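Local structure of CdiI toxin (Salmonella enterica subsp. enterica serovar Rubislaw str. ATCC 10717, 4ZQU) at residues Ser59-Asp71 / His75-Ser87. The protein neutralizes its cognate CdiA-CT toxin, acting as the immunity protein of a bacterial contact-dependent growth inhibition system. Numbering follows the deposited sequence.
Sequences SHSRFVLPAPRTD and HPEVTFDLDLYDS
Phe63 directs its ring edge at the face of His75 in a T-shaped pair, planes at 87° and CE2 3.6 Å from His75 CG, while Val78 CG2 lies over a face of Phe63. In the His75 plane, ND1 accepts from Glu77 N, which helps hold the imidazole's orientation. Phe80 has Pro68 CG centred over one face in a CH-pi contact, with Val78 O toward the rim of the other. Pro66 CG covers one face of Tyr85, 3.7 Å from the ring centroid, and Asp81 O lies at that ring's edge; the phenol gives its proton to Val64 O (OH to O 2.6 Å). Leu65, Pro66 and Tyr85 also pack against the CdiA-CT toxin chain. Three backbone hydrogen bonds, Thr79 N to Phe63 O, Leu65 N to Thr79 O and Asp81 N to Leu65 O, exemplify a very short parallel strand pair running straight into a helix N-cap. Asp81, its CG anti to the backbone N (chi1 -169°), divides its carboxylate: OD1 weakly caps helix 82-85, whereas OD2 forms a salt bridge with Arg62 NH1 (2.6 Å) through its anti lone pair. Arg62 NH2 makes a second, to Asp33 of strand 30-41, and backbone hydrogen bonds tie Arg62 and Val64 to Gly26 of strand 19-26.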
# COMPACT_ATOMS: atom_id res chain seq x y z
N SER B 59 -17.86 5.15 9.03
CA SER B 59 -18.11 6.09 10.11
C SER B 59 -17.08 5.93 11.23
O SER B 59 -16.87 6.85 12.02
CB SER B 59 -19.52 5.90 10.66
OG SER B 59 -19.73 4.57 11.09
N HIS B 60 -16.44 4.77 11.29
CA HIS B 60 -15.43 4.50 12.31
C HIS B 60 -14.02 4.78 11.81
O HIS B 60 -13.05 4.55 12.53
CB HIS B 60 -15.53 3.05 12.79
CG HIS B 60 -16.74 2.78 13.62
ND1 HIS B 60 -18.00 2.66 13.08
CD2 HIS B 60 -16.89 2.64 14.96
CE1 HIS B 60 -18.87 2.44 14.05
NE2 HIS B 60 -18.22 2.42 15.20
N SER B 61 -13.91 5.27 10.58
CA SER B 61 -12.62 5.57 9.99
C SER B 61 -12.01 6.82 10.61
O SER B 61 -12.72 7.77 10.93
CB SER B 61 -12.73 5.73 8.48
OG SER B 61 -11.47 5.96 7.89
N ARG B 62 -10.69 6.80 10.78
CA ARG B 62 -9.98 7.92 11.37
C ARG B 62 -9.10 8.64 10.36
O ARG B 62 -8.47 8.02 9.51
CB ARG B 62 -9.12 7.45 12.54
CG ARG B 62 -9.92 7.01 13.76
CD ARG B 62 -8.99 6.65 14.90
NE ARG B 62 -8.28 5.40 14.64
CZ ARG B 62 -7.11 5.08 15.19
NH1 ARG B 62 -6.51 5.93 16.02
NH2 ARG B 62 -6.54 3.92 14.91
N PHE B 63 -9.09 9.97 10.45
CA PHE B 63 -8.22 10.81 9.65
C PHE B 63 -6.98 11.13 10.47
O PHE B 63 -6.97 12.07 11.25
CB PHE B 63 -8.96 12.08 9.22
CG PHE B 63 -8.22 12.91 8.22
CD1 PHE B 63 -7.76 12.34 7.04
CD2 PHE B 63 -8.01 14.26 8.44
CE1 PHE B 63 -7.08 13.11 6.11
CE2 PHE B 63 -7.33 15.03 7.51
CZ PHE B 63 -6.87 14.45 6.35
N VAL B 64 -5.94 10.32 10.30
CA VAL B 64 -4.88 10.25 11.29
C VAL B 64 -3.48 10.12 10.68
O VAL B 64 -3.30 9.51 9.62
CB VAL B 64 -5.16 9.06 12.26
CG1 VAL B 64 -5.43 7.78 11.47
CG2 VAL B 64 -4.03 8.86 13.27
N LEU B 65 -2.49 10.72 11.33
CA LEU B 65 -1.08 10.61 10.96
C LEU B 65 -0.29 9.94 12.08
O LEU B 65 -0.77 9.85 13.21
CB LEU B 65 -0.50 11.99 10.64
CG LEU B 65 -0.80 12.50 9.23
CD1 LEU B 65 -0.37 13.95 9.10
CD2 LEU B 65 -0.09 11.63 8.21
N PRO B 66 0.93 9.44 11.78
CA PRO B 66 1.72 8.78 12.83
C PRO B 66 2.02 9.68 14.02
O PRO B 66 1.86 9.27 15.17
CB PRO B 66 3.02 8.40 12.11
CG PRO B 66 2.64 8.30 10.68
CD PRO B 66 1.58 9.33 10.46
N ALA B 67 2.43 10.91 13.74
CA ALA B 67 2.82 11.86 14.77
C ALA B 67 2.77 13.27 14.18
O ALA B 67 2.72 13.42 12.96
CB ALA B 67 4.22 11.53 15.30
N PRO B 68 2.76 14.30 15.05
CA PRO B 68 2.81 15.68 14.56
C PRO B 68 4.04 15.98 13.71
O PRO B 68 5.14 15.54 14.03
CB PRO B 68 2.84 16.50 15.86
CG PRO B 68 2.13 15.65 16.84
CD PRO B 68 2.50 14.24 16.50
N ARG B 69 3.84 16.73 12.63
CA ARG B 69 4.93 17.18 11.77
C ARG B 69 5.00 18.70 11.79
O ARG B 69 3.98 19.37 11.65
CB ARG B 69 4.74 16.68 10.34
CG ARG B 69 4.75 15.16 10.19
CD ARG B 69 6.17 14.63 10.08
NE ARG B 69 6.86 15.14 8.89
CZ ARG B 69 6.72 14.64 7.67
NH1 ARG B 69 5.90 13.61 7.46
NH2 ARG B 69 7.39 15.16 6.65
N THR B 70 6.20 19.23 11.95
CA THR B 70 6.38 20.68 12.02
C THR B 70 7.09 21.21 10.78
O THR B 70 7.00 22.40 10.47
CB THR B 70 7.17 21.10 13.27
OG1 THR B 70 8.45 20.45 13.26
CG2 THR B 70 6.42 20.71 14.53
N ASP B 71 7.78 20.33 10.07
CA ASP B 71 8.60 20.73 8.93
C ASP B 71 7.78 20.93 7.67
O ASP B 71 8.32 21.33 6.63
CB ASP B 71 9.69 19.68 8.68
CG ASP B 71 9.13 18.29 8.49
OD1 ASP B 71 8.16 17.93 9.19
OD2 ASP B 71 9.65 17.54 7.63
N HIS B 75 -2.84 18.93 7.73
CA HIS B 75 -4.26 19.23 7.85
C HIS B 75 -4.64 19.50 9.30
O HIS B 75 -4.26 18.75 10.20
CB HIS B 75 -5.10 18.07 7.29
CG HIS B 75 -6.45 18.49 6.81
ND1 HIS B 75 -7.49 18.78 7.67
CD2 HIS B 75 -6.93 18.65 5.56
CE1 HIS B 75 -8.55 19.11 6.96
NE2 HIS B 75 -8.25 19.04 5.68
N PRO B 76 -5.39 20.59 9.54
CA PRO B 76 -5.80 20.98 10.90
C PRO B 76 -6.79 20.01 11.55
O PRO B 76 -7.02 20.09 12.75
CB PRO B 76 -6.46 22.34 10.68
CG PRO B 76 -6.85 22.36 9.26
CD PRO B 76 -5.80 21.59 8.54
N GLU B 77 -7.35 19.09 10.77
CA GLU B 77 -8.36 18.17 11.29
C GLU B 77 -7.76 16.82 11.67
O GLU B 77 -8.41 16.01 12.33
CB GLU B 77 -9.46 17.95 10.25
CG GLU B 77 -10.55 19.01 10.25
CD GLU B 77 -11.68 18.65 9.31
OE1 GLU B 77 -11.70 19.17 8.18
OE2 GLU B 77 -12.54 17.84 9.72
N VAL B 78 -6.52 16.58 11.26
CA VAL B 78 -5.92 15.26 11.39
C VAL B 78 -5.59 14.93 12.85
O VAL B 78 -5.23 15.81 13.63
CB VAL B 78 -4.65 15.14 10.51
CG1 VAL B 78 -3.47 15.87 11.12
CG2 VAL B 78 -4.30 13.68 10.27
N THR B 79 -5.76 13.66 13.21
CA THR B 79 -5.39 13.19 14.54
C THR B 79 -4.09 12.40 14.45
O THR B 79 -3.52 12.27 13.37
CB THR B 79 -6.50 12.33 15.18
OG1 THR B 79 -6.62 11.09 14.48
CG2 THR B 79 -7.84 13.06 15.14
N PHE B 80 -3.62 11.88 15.58
CA PHE B 80 -2.34 11.18 15.60
C PHE B 80 -2.40 9.87 16.37
O PHE B 80 -3.02 9.78 17.44
CB PHE B 80 -1.26 12.08 16.19
CG PHE B 80 -1.18 13.43 15.54
CD1 PHE B 80 -0.69 13.56 14.25
CD2 PHE B 80 -1.59 14.57 16.21
CE1 PHE B 80 -0.62 14.81 13.64
CE2 PHE B 80 -1.52 15.82 15.61
CZ PHE B 80 -1.04 15.93 14.32
N ASP B 81 -1.75 8.85 15.82
CA ASP B 81 -1.72 7.52 16.43
C ASP B 81 -0.49 6.77 15.94
O ASP B 81 -0.46 6.26 14.82
CB ASP B 81 -2.99 6.74 16.09
CG ASP B 81 -3.14 5.48 16.91
OD1 ASP B 81 -2.15 5.03 17.53
OD2 ASP B 81 -4.26 4.91 16.93
N LEU B 82 0.53 6.68 16.79
CA LEU B 82 1.79 6.07 16.40
C LEU B 82 1.70 4.55 16.26
O LEU B 82 2.35 3.96 15.40
CB LEU B 82 2.88 6.43 17.41
CG LEU B 82 4.30 6.19 16.91
CD1 LEU B 82 4.66 7.19 15.81
CD2 LEU B 82 5.29 6.26 18.06
N ASP B 83 0.90 3.93 17.11
CA ASP B 83 0.77 2.47 17.13
C ASP B 83 0.03 1.92 15.91
O ASP B 83 0.25 0.77 15.52
CB ASP B 83 0.06 2.02 18.41
CG ASP B 83 0.91 2.19 19.64
OD1 ASP B 83 2.15 2.09 19.53
OD2 ASP B 83 0.34 2.42 20.72
N LEU B 84 -0.86 2.72 15.34
CA LEU B 84 -1.54 2.34 14.12
C LEU B 84 -0.53 2.14 13.00
O LEU B 84 -0.54 1.12 12.30
CB LEU B 84 -2.57 3.40 13.72
CG LEU B 84 -3.29 3.17 12.39
CD1 LEU B 84 -4.23 1.98 12.47
CD2 LEU B 84 -4.04 4.42 11.94
N TYR B 85 0.36 3.11 12.85
CA TYR B 85 1.33 3.14 11.76
C TYR B 85 2.57 2.28 12.01
O TYR B 85 3.34 2.03 11.08
CB TYR B 85 1.75 4.58 11.49
CG TYR B 85 0.73 5.38 10.70
CD1 TYR B 85 -0.22 6.16 11.34
CD2 TYR B 85 0.73 5.35 9.31
CE1 TYR B 85 -1.15 6.89 10.62
CE2 TYR B 85 -0.20 6.07 8.58
CZ TYR B 85 -1.14 6.84 9.24
OH TYR B 85 -2.06 7.56 8.52
N ASP B 86 2.77 1.84 13.25
CA ASP B 86 3.93 1.03 13.61
C ASP B 86 3.98 -0.27 12.82
O ASP B 86 3.01 -1.03 12.79
CB ASP B 86 3.94 0.72 15.11
CG ASP B 86 5.09 -0.18 15.52
OD1 ASP B 86 6.22 0.33 15.67
OD2 ASP B 86 4.88 -1.39 15.67
N SER B 87 5.12 -0.53 12.18
CA SER B 87 5.25 -1.63 11.22
C SER B 87 5.09 -3.01 11.85
O SER B 87 4.61 -3.94 11.21
CB SER B 87 6.59 -1.55 10.50
OG SER B 87 7.67 -1.67 11.41
O HOH W 1 -6.98 9.03 16.18